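Local coordinates for protein GCN5-related N-acetyltransferase (Exiguobacterium sibiricum 255-15, PDB 3GY9) that binds coenzyme A and probably transfers an acyl group from it to an acceptor that is not known, at residues 73-79 and 109-115. Numbering follows the deposited sequence.
Sequences QARTGRI and YDRLVLY
The Tyr109 ring lies with one face against Gly77, whose CA stands 3.6 Å from the ring centroid and 12° off the ring normal, a CH-pi contact; the carbonyl carbon of Arg75 meets the ring edge in its plane. CG is anti to the tyrosine's own carbonyl carbon (chi1 -57°), which lays the ring over Gly77. Glycine, having no side chain, lets the backbone lie this close to the ring. An alanine in place of Tyr109 would probably uncover Gly77 CA and leave Gly48 O, hydrogen-bonded to Tyr109 OH, without that partner.

At the start of the pairing, Arg75 NH1 forms a salt bridge with Asp110 OD2 at 3.0 Å, arriving from above the carboxylate, with the two planes 49° apart. Arg75 O receives Asp110 N at 2.8 Å and, weakly, Arg111 N. Parallel pairing follows: Gly77 N to Arg111 O, Val113 N to Gly77 O and Ile79 N to Val113 O, each 2.9 Å. On the sheet face carrying Thr76 and Val113, their methyls CG2 and CG1 meet at 3.8 Å, while one water joins Gln73 OE1, Thr76 OG1 and Arg111 NH1; Arg111 NE is salt-bridged to Asp141. On the other face Ile79 CD1 touches Leu112 CD1 at 4.0 Å.

These strands, 76-84 and 111-114, belong to a beta-alpha-beta unit of the GNAT fold. The connecting helix 93-105 covers the Ile79 and Leu112 face, and strands 61-69 and 138-141 flank the pair within the sheet.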
# COMPACT_ATOMS: atom_id res chain seq x y z
N GLN A 73 2.67 11.79 -14.04
CA GLN A 73 4.11 11.72 -13.83
C GLN A 73 4.64 10.50 -14.57
O GLN A 73 4.00 9.46 -14.63
CB GLN A 73 4.44 11.65 -12.35
CG GLN A 73 4.12 12.92 -11.58
CD GLN A 73 4.29 12.77 -10.07
OE1 GLN A 73 5.28 12.20 -9.60
NE2 GLN A 73 3.34 13.30 -9.30
N ALA A 74 5.82 10.65 -15.17
CA ALA A 74 6.40 9.57 -15.95
C ALA A 74 7.30 8.70 -15.06
O ALA A 74 7.93 9.23 -14.14
CB ALA A 74 7.18 10.14 -17.09
N ARG A 75 7.33 7.38 -15.32
CA ARG A 75 8.19 6.42 -14.62
C ARG A 75 8.01 6.45 -13.09
O ARG A 75 8.92 6.09 -12.33
CB ARG A 75 9.66 6.65 -15.00
CG ARG A 75 9.96 6.38 -16.51
CD ARG A 75 11.40 6.73 -16.87
NE ARG A 75 11.70 8.11 -16.55
CZ ARG A 75 12.64 8.53 -15.71
NH1 ARG A 75 13.39 7.67 -15.03
NH2 ARG A 75 12.80 9.83 -15.52
N THR A 76 6.81 6.85 -12.66
CA THR A 76 6.50 7.03 -11.25
C THR A 76 5.30 6.19 -10.87
O THR A 76 4.27 6.20 -11.55
CB THR A 76 6.20 8.52 -10.94
OG1 THR A 76 7.37 9.31 -11.24
CG2 THR A 76 5.83 8.73 -9.48
N GLY A 77 5.45 5.43 -9.80
CA GLY A 77 4.33 4.66 -9.26
C GLY A 77 3.84 5.29 -7.98
O GLY A 77 4.58 5.96 -7.28
N ARG A 78 2.56 5.08 -7.70
CA ARG A 78 1.91 5.57 -6.50
C ARG A 78 1.55 4.39 -5.61
O ARG A 78 0.90 3.44 -6.09
CB ARG A 78 0.64 6.32 -6.87
CG ARG A 78 0.04 7.03 -5.68
CD ARG A 78 -1.26 7.71 -6.06
NE ARG A 78 -1.75 8.60 -4.99
CZ ARG A 78 -1.48 9.90 -4.92
NH1 ARG A 78 -0.69 10.51 -5.79
NH2 ARG A 78 -1.96 10.60 -3.91
N ILE A 79 1.98 4.42 -4.35
CA ILE A 79 1.58 3.43 -3.37
C ILE A 79 0.22 3.85 -2.81
O ILE A 79 0.05 4.98 -2.38
CB ILE A 79 2.64 3.31 -2.27
CG1 ILE A 79 3.93 2.74 -2.90
CG2 ILE A 79 2.14 2.45 -1.11
CD1 ILE A 79 5.14 2.77 -1.97
N TYR A 109 8.94 1.06 -11.92
CA TYR A 109 8.99 2.51 -11.70
C TYR A 109 10.35 2.93 -11.14
O TYR A 109 11.00 2.18 -10.42
CB TYR A 109 7.86 2.98 -10.77
CG TYR A 109 6.49 2.60 -11.31
CD1 TYR A 109 5.93 3.27 -12.38
CD2 TYR A 109 5.77 1.57 -10.73
CE1 TYR A 109 4.67 2.93 -12.87
CE2 TYR A 109 4.52 1.19 -11.22
CZ TYR A 109 3.98 1.87 -12.31
OH TYR A 109 2.76 1.50 -12.83
N ASP A 110 10.78 4.13 -11.53
CA ASP A 110 12.04 4.69 -11.07
C ASP A 110 11.85 5.57 -9.83
O ASP A 110 12.83 5.98 -9.21
CB ASP A 110 12.70 5.49 -12.19
CG ASP A 110 13.16 4.61 -13.30
OD1 ASP A 110 13.94 3.69 -13.02
OD2 ASP A 110 12.72 4.78 -14.45
N ARG A 111 10.59 5.83 -9.49
CA ARG A 111 10.25 6.63 -8.33
C ARG A 111 8.93 6.16 -7.78
O ARG A 111 8.05 5.81 -8.57
CB ARG A 111 10.12 8.09 -8.73
CG ARG A 111 9.76 9.02 -7.59
CD ARG A 111 9.82 10.49 -8.03
NE ARG A 111 11.19 10.96 -8.19
CZ ARG A 111 11.73 11.40 -9.33
NH1 ARG A 111 11.01 11.48 -10.45
NH2 ARG A 111 13.00 11.79 -9.35
N LEU A 112 8.78 6.11 -6.46
CA LEU A 112 7.48 5.83 -5.83
C LEU A 112 7.06 6.98 -4.95
O LEU A 112 7.88 7.56 -4.24
CB LEU A 112 7.53 4.56 -4.97
CG LEU A 112 7.90 3.29 -5.73
CD1 LEU A 112 8.00 2.13 -4.76
CD2 LEU A 112 6.89 2.96 -6.83
N VAL A 113 5.77 7.31 -5.03
CA VAL A 113 5.20 8.40 -4.26
C VAL A 113 3.95 7.95 -3.55
O VAL A 113 3.35 6.96 -3.91
CB VAL A 113 4.88 9.61 -5.16
CG1 VAL A 113 6.14 10.05 -5.91
CG2 VAL A 113 3.74 9.34 -6.12
N LEU A 114 3.56 8.70 -2.53
CA LEU A 114 2.34 8.39 -1.78
C LEU A 114 1.87 9.64 -1.04
O LEU A 114 2.62 10.60 -0.87
CB LEU A 114 2.54 7.22 -0.82
CG LEU A 114 3.60 7.41 0.28
CD1 LEU A 114 3.01 7.99 1.56
CD2 LEU A 114 4.32 6.09 0.57
N TYR A 115 0.61 9.57 -0.60
CA TYR A 115 0.02 10.62 0.22
C TYR A 115 -0.41 10.02 1.55
O TYR A 115 -1.34 9.22 1.59
CB TYR A 115 -1.17 11.23 -0.50
CG TYR A 115 -1.74 12.43 0.22
CD1 TYR A 115 -2.69 12.28 1.21
CD2 TYR A 115 -1.32 13.71 -0.09
CE1 TYR A 115 -3.21 13.37 1.88
CE2 TYR A 115 -1.84 14.82 0.57
CZ TYR A 115 -2.78 14.63 1.56
OH TYR A 115 -3.30 15.72 2.21
O HOH W 1 7.82 11.97 -10.53
O HOH W 2 -0.96 7.39 -1.59